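Long-range contacts in endoglucanase A (Clostridium longisporum, PDB 6Q1I), which hydrolyses internal beta-1,4-glucosidic linkages in barley beta-glucan, lichenan and carboxymethylcellulose, also degrades xylan, and prefers longer cello-oligosaccharides: residues K70-P75 against D106-I111; Q141-F146 against G197-R202. All blocks are in the same frame, centred on the assembly; numbering follows the deposited sequence. Where two conformers were deposited one is given.

Both contacts belong to the glycoside hydrolase family 5 catalytic domain, an eight-stranded parallel barrel, and they follow one another along the chain. Interaction 1 pairs two neighbouring strands of the barrel wall; interaction 2 joins the end of the helix that follows strand 109-113 to the loop leading into strand 204-208. Their centres are about 17 Å apart and their nearest atoms about 7 Å, so they do not touch. Val100 of helix 90-105 links them, meeting Ile74 and Phe146. In interaction 1 the Arg73 side chain lies about 3 Å from that of Gln284, an altered residue at the position assigned by similarity to the nucleophile; interaction 2 sits away from it.

Interaction 1. Residues K70-P75 against D106-I111; sequences KTIRIP and DDLYVI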
loop_
_atom_site.group_PDB
_atom_site.type_symbol
_atom_site.label_atom_id
_atom_site.label_comp_id
_atom_site.label_asym_id
_atom_site.label_seq_id
_atom_site.Cartn_x
_atom_site.Cartn_y
_atom_site.Cartn_z
ATOM N N LYS A 70 1.256 13.934 2.366
ATOM C CA LYS A 70 1.745 14.257 1.032
ATOM C C LYS A 70 1.477 13.172 0.002
ATOM O O LYS A 70 1.660 13.423 -1.196
ATOM C CB LYS A 70 3.242 14.592 1.073
ATOM C CG LYS A 70 3.523 15.983 1.654
ATOM C CD LYS A 70 4.996 16.344 1.579
ATOM C CE LYS A 70 5.435 16.665 0.156
ATOM N NZ LYS A 70 6.889 17.012 0.088
ATOM N N THR A 71 1.071 11.984 0.440
ATOM C CA THR A 71 0.818 10.842 -0.427
ATOM C C THR A 71 -0.501 10.196 -0.035
ATOM O O THR A 71 -0.805 10.066 1.158
ATOM C CB THR A 71 1.949 9.806 -0.250
ATOM O OG1 THR A 71 3.187 10.368 -0.695
ATOM C CG2 THR A 71 1.698 8.539 -1.049
ATOM N N ILE A 72 -1.273 9.763 -1.031
ATOM C CA ILE A 72 -2.405 8.869 -0.811
ATOM C C ILE A 72 -2.177 7.597 -1.624
ATOM O O ILE A 72 -1.859 7.658 -2.821
ATOM C CB ILE A 72 -3.760 9.530 -1.138
ATOM C CG1 ILE A 72 -4.064 10.589 -0.071
ATOM C CG2 ILE A 72 -4.859 8.479 -1.208
ATOM C CD1 ILE A 72 -5.423 11.246 -0.213
ATOM N N ARG A 73 -2.318 6.453 -0.968
ATOM C CA ARG A 73 -2.361 5.164 -1.647
ATOM C C ARG A 73 -3.819 4.797 -1.878
ATOM O O ARG A 73 -4.648 4.921 -0.967
ATOM C CB ARG A 73 -1.630 4.102 -0.827
ATOM C CG ARG A 73 -1.582 2.704 -1.433
ATOM C CD ARG A 73 -0.508 1.905 -0.773
ATOM N NE ARG A 73 -0.358 0.487 -1.104
ATOM C CZ ARG A 73 -0.879 -0.529 -0.419
ATOM N NH1 ARG A 73 -1.743 -0.318 0.571
ATOM N NH2 ARG A 73 -0.541 -1.774 -0.728
ATOM N N ILE A 74 -4.130 4.441 -3.121
ATOM C CA ILE A 74 -5.470 4.037 -3.546
ATOM C C ILE A 74 -5.413 2.533 -3.788
ATOM O O ILE A 74 -5.213 2.084 -4.930
ATOM C CB ILE A 74 -5.926 4.810 -4.794
ATOM C CG1 ILE A 74 -5.856 6.320 -4.540
ATOM C CG2 ILE A 74 -7.346 4.392 -5.204
ATOM C CD1 ILE A 74 -6.165 7.164 -5.761
ATOM N N PRO A 75 -5.569 1.713 -2.757
ATOM C CA PRO A 75 -5.560 0.262 -2.973
ATOM C C PRO A 75 -6.772 -0.111 -3.818
ATOM O O PRO A 75 -7.885 0.351 -3.561
ATOM C CB PRO A 75 -5.618 -0.305 -1.552
ATOM C CG PRO A 75 -6.331 0.761 -0.757
ATOM C CD PRO A 75 -5.853 2.064 -1.352
ATOM N N ASP A 106 -5.107 17.600 -6.010
ATOM C CA ASP A 106 -4.708 18.161 -4.722
ATOM C C ASP A 106 -3.201 18.140 -4.503
ATOM O O ASP A 106 -2.750 18.354 -3.373
ATOM C CB ASP A 106 -5.419 17.420 -3.584
ATOM C CG ASP A 106 -6.833 17.904 -3.371
ATOM O OD1 ASP A 106 -7.303 18.784 -4.134
ATOM O OD2 ASP A 106 -7.477 17.403 -2.426
ATOM N N ASP A 107 -2.417 17.886 -5.548
ATOM C CA ASP A 107 -0.954 17.944 -5.475
ATOM C C ASP A 107 -0.365 16.843 -4.597
ATOM O O ASP A 107 0.711 17.006 -4.032
ATOM C CB ASP A 107 -0.460 19.328 -5.027
ATOM C CG ASP A 107 0.978 19.581 -5.407
ATOM O OD1 ASP A 107 1.419 19.013 -6.425
ATOM O OD2 ASP A 107 1.665 20.343 -4.689
ATOM N N LEU A 108 -1.046 15.708 -4.504
ATOM C CA LEU A 108 -0.560 14.563 -3.754
ATOM C C LEU A 108 0.199 13.610 -4.669
ATOM O O LEU A 108 -0.085 13.514 -5.869
ATOM C CB LEU A 108 -1.744 13.808 -3.139
ATOM C CG LEU A 108 -2.531 14.586 -2.084
ATOM C CD1 LEU A 108 -3.880 13.954 -1.850
ATOM C CD2 LEU A 108 -1.748 14.646 -0.773
ATOM N N TYR A 109 1.177 12.903 -4.093
ATOM C CA TYR A 109 1.648 11.665 -4.705
ATOM C C TYR A 109 0.560 10.616 -4.530
ATOM O O TYR A 109 -0.129 10.583 -3.506
ATOM C CB TYR A 109 2.960 11.181 -4.059
ATOM C CG TYR A 109 4.079 12.153 -4.306
ATOM C CD1 TYR A 109 4.333 13.187 -3.419
ATOM C CD2 TYR A 109 4.832 12.089 -5.468
ATOM C CE1 TYR A 109 5.312 14.128 -3.675
ATOM C CE2 TYR A 109 5.817 13.019 -5.731
ATOM C CZ TYR A 109 6.057 14.037 -4.834
ATOM O OH TYR A 109 7.040 14.966 -5.112
ATOM N N VAL A 110 0.381 9.779 -5.544
ATOM C CA VAL A 110 -0.642 8.744 -5.536
ATOM C C VAL A 110 0.028 7.419 -5.851
ATOM O O VAL A 110 0.749 7.308 -6.846
ATOM C CB VAL A 110 -1.746 9.041 -6.565
ATOM C CG1 VAL A 110 -2.705 7.876 -6.661
ATOM C CG2 VAL A 110 -2.462 10.319 -6.179
ATOM N N ILE A 111 -0.225 6.414 -5.021
ATOM C CA ILE A 111 0.190 5.042 -5.288
ATOM C C ILE A 111 -1.054 4.271 -5.708
ATOM O O ILE A 111 -1.996 4.133 -4.916
ATOM C CB ILE A 111 0.814 4.384 -4.046
ATOM C CG1 ILE A 111 2.050 5.135 -3.554
ATOM C CG2 ILE A 111 1.129 2.924 -4.356
ATOM C CD1 ILE A 111 2.452 4.771 -2.124
HETATM O O HOH W 1 2.306 16.140 -1.929
HETATM O O HOH W 2 6.806 17.267 -3.177
#
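Ile72 is gripped by both of its backbone polar atoms: its N donates to Tyr109 O at 2.8 Å, and its O accepts from Ile111 N at 3.0 Å. Tyr109 N to Lys70 O and Ile74 N to Ile111 O extend this to four bonds. With strand axes 4.6 Å apart and only 22° between their directions, the pairing is parallel, as required of the beta-alpha-beta unit in which helix 90-105 connects strands 71-74 and 109-113 of the (beta/alpha)8 barrel. Close CA-H...O contacts accompany the bonds, among them Thr71 CA to Tyr109 O at 3.2 Å. At the N-terminal end of the pair, one water donates to both Lys70 O and Asp107 O, while a second lies in the plane of the Tyr109 ring, at its edge, bonded to OH and weakly to Lys70 NZ. Tyr109 OH also bonds to Arg12.

Thr71, Arg73, Tyr109 and Ile111 share one face of the sheet. Arg73 has CG anti to its backbone N (chi1 -179°) and is extended as far as NE. Its aliphatic part thus passes Ile111, with CG 3.9 Å from Ile111 CB, and carries the guanidinium to Glu156, Asn26, Asn159 and the altered residue Gln284, at the position of the nucleophile inferred by similarity. The salt bridge to Glu156 and these hydrogen bonds would fix its rotation. Thr71 OG1, bonded to Met21 O, comes within 3.5 Å of Tyr109 CB.

On the other face, Ile72 and Val110 pack against helix 90-105 at Cys103, Ile72 also against helix 58-67. Ile74, beside them, reaches Val100, and its CD1 touches Val110 CG1 at 3.6 Å. Leu108 adds its end, bringing CD1 to 3.5 Å from Ile72 CD1.

Interaction 2. Residues Q141-F146 against G197-R202; sequences QISEAF and GNNLSR
Asn199 and Arg202 are the residues of the 197-202 loop that meet Ser143 in the last turn of helix 128-145 and Phe146 just after it. The contact lies in the helical outer layer of the (beta/alpha)8 barrel, where this loop runs from helix 175-194 towards strand 204-208. It buries just 134 Å² over both sides, and the nearest pair of CA atoms, those of Ser143 and Asn199, is 7.1 Å apart; a single hydrogen bond crosses it.

In sequence order, Asn199 is the first to meet the helix, and its CB points at it. Its ND2 donates to Ser143 O at 2.9 Å, with an angle of 147° at the hydrogen. The acceptor lies in the amide plane, but seen from the carbonyl the nitrogen stands well above the plane, 56° out of it, so the bond does not follow a lone pair. Ser143 O also receives a weak bond from Phe146 N as the helix ends. Ser143 CB lies 3.5 Å from the same ND2, whose other partner is Thr195 OG1; in the conformer given, Ser143 OG bonds to Trp139 O.

Arg202 closes the loop. Its chain bends at chi3 (-51°), folding the guanidinium back side-on to the Asn199 amide, whose OD1 accepts from both NE, at 2.9 Å, and NH2, at 3.1 Å. With both nitrogens gripping one oxygen in the guanidinium plane, and ND2 held from the helix side, the amide's orientation is fixed from both ends. NH1 goes to the Asp150 and Leu153 carbonyls and NH2 to that of Tyr149, an acceptor shared with Asn198 ND2. Although Phe146 O is 3.3 Å from Arg202 NH2, the angle is too poor for a hydrogen bond.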
loop_
_atom_site.group_PDB
_atom_site.type_symbol
_atom_site.label_atom_id
_atom_site.label_comp_id
_atom_site.label_asym_id
_atom_site.label_seq_id
_atom_site.Cartn_x
_atom_site.Cartn_y
_atom_site.Cartn_z
ATOM N N GLN A 141 -3.565 -2.733 -19.343
ATOM C CA GLN A 141 -4.751 -1.883 -19.380
ATOM C C GLN A 141 -4.680 -0.768 -18.342
ATOM O O GLN A 141 -5.041 0.375 -18.636
ATOM C CB GLN A 141 -5.998 -2.742 -19.185
ATOM C CG GLN A 141 -6.282 -3.656 -20.367
ATOM C CD GLN A 141 -7.398 -4.620 -20.078
ATOM O OE1 GLN A 141 -8.568 -4.244 -20.048
ATOM N NE2 GLN A 141 -7.048 -5.872 -19.848
ATOM N N ILE A 142 -4.222 -1.069 -17.121
ATOM C CA ILE A 142 -4.081 -0.009 -16.123
ATOM C C ILE A 142 -3.087 1.028 -16.627
ATOM O O ILE A 142 -3.326 2.237 -16.559
ATOM C CB ILE A 142 -3.637 -0.577 -14.762
ATOM C CG1 ILE A 142 -4.633 -1.588 -14.186
ATOM C CG2 ILE A 142 -3.423 0.562 -13.757
ATOM C CD1 ILE A 142 -4.065 -2.389 -13.011
ATOM N N SER A 143 -1.942 0.558 -17.136
ATOM C CA SER A 143 -0.887 1.456 -17.601
ATOM C C SER A 143 -1.369 2.344 -18.734
ATOM O O SER A 143 -1.062 3.536 -18.782
ATOM C CB SER A 143 0.298 0.627 -18.109
ATOM O OG SER A 143 0.917 -0.054 -17.051
ATOM N N GLU A 144 -2.095 1.758 -19.692
ATOM C CA GLU A 144 -2.623 2.533 -20.811
ATOM C C GLU A 144 -3.579 3.612 -20.321
ATOM O O GLU A 144 -3.533 4.755 -20.790
ATOM C CB GLU A 144 -3.314 1.607 -21.826
ATOM C CG GLU A 144 -2.340 0.805 -22.707
ATOM C CD GLU A 144 -3.007 -0.258 -23.584
ATOM O OE1 GLU A 144 -4.200 -0.577 -23.376
ATOM O OE2 GLU A 144 -2.321 -0.789 -24.489
ATOM N N ALA A 145 -4.435 3.275 -19.355
ATOM C CA ALA A 145 -5.418 4.242 -18.877
ATOM C C ALA A 145 -4.748 5.438 -18.213
ATOM O O ALA A 145 -5.256 6.559 -18.307
ATOM C CB ALA A 145 -6.390 3.574 -17.903
ATOM N N PHE A 146 -3.601 5.229 -17.557
ATOM C CA PHE A 146 -2.922 6.266 -16.781
ATOM C C PHE A 146 -1.607 6.720 -17.413
ATOM O O PHE A 146 -0.825 7.421 -16.768
ATOM C CB PHE A 146 -2.729 5.810 -15.327
ATOM C CG PHE A 146 -4.026 5.685 -14.581
ATOM C CD1 PHE A 146 -4.612 6.795 -14.005
ATOM C CD2 PHE A 146 -4.688 4.467 -14.503
ATOM C CE1 PHE A 146 -5.841 6.687 -13.340
ATOM C CE2 PHE A 146 -5.912 4.349 -13.844
ATOM C CZ PHE A 146 -6.485 5.463 -13.261
ATOM N N GLY A 197 5.857 5.972 -23.429
ATOM C CA GLY A 197 5.585 7.305 -22.924
ATOM C C GLY A 197 6.094 7.473 -21.508
ATOM O O GLY A 197 7.178 6.995 -21.147
ATOM N N ASN A 198 5.299 8.159 -20.679
ATOM C CA ASN A 198 5.691 8.373 -19.290
ATOM C C ASN A 198 5.872 7.060 -18.540
ATOM O O ASN A 198 6.578 7.028 -17.525
ATOM C CB ASN A 198 4.634 9.209 -18.568
ATOM C CG ASN A 198 4.627 10.664 -19.013
ATOM O OD1 ASN A 198 5.434 11.090 -19.842
ATOM N ND2 ASN A 198 3.702 11.433 -18.462
ATOM N N ASN A 199 5.239 5.980 -19.004
ATOM C CA ASN A 199 5.374 4.696 -18.329
ATOM C C ASN A 199 6.734 4.049 -18.553
ATOM O O ASN A 199 7.033 3.045 -17.894
ATOM C CB ASN A 199 4.259 3.740 -18.751
ATOM C CG ASN A 199 2.896 4.185 -18.259
ATOM O OD1 ASN A 199 2.773 4.955 -17.298
ATOM N ND2 ASN A 199 1.865 3.682 -18.899
ATOM N N LEU A 200 7.558 4.591 -19.456
ATOM C CA LEU A 200 8.926 4.103 -19.576
ATOM C C LEU A 200 9.734 4.378 -18.317
ATOM O O LEU A 200 10.648 3.612 -17.989
ATOM C CB LEU A 200 9.624 4.779 -20.754
ATOM C CG LEU A 200 9.199 4.376 -22.162
ATOM C CD1 LEU A 200 9.797 5.324 -23.188
ATOM C CD2 LEU A 200 9.615 2.948 -22.444
ATOM N N SER A 201 9.423 5.466 -17.604
ATOM C CA SER A 201 10.224 5.922 -16.477
ATOM C C SER A 201 9.448 6.108 -15.181
ATOM O O SER A 201 10.064 6.415 -14.155
ATOM C CB SER A 201 10.903 7.251 -16.824
ATOM O OG SER A 201 11.656 7.104 -18.008
ATOM N N ARG A 202 8.127 5.944 -15.195
ATOM C CA ARG A 202 7.333 6.076 -13.979
ATOM C C ARG A 202 7.888 5.189 -12.875
ATOM O O ARG A 202 8.243 4.032 -13.103
ATOM C CB ARG A 202 5.891 5.654 -14.274
ATOM C CG ARG A 202 4.918 5.929 -13.122
ATOM C CD ARG A 202 3.470 5.532 -13.426
ATOM N NE ARG A 202 3.030 6.098 -14.692
ATOM C CZ ARG A 202 2.744 7.379 -14.887
ATOM N NH1 ARG A 202 2.806 8.251 -13.886
ATOM N NH2 ARG A 202 2.403 7.792 -16.096
#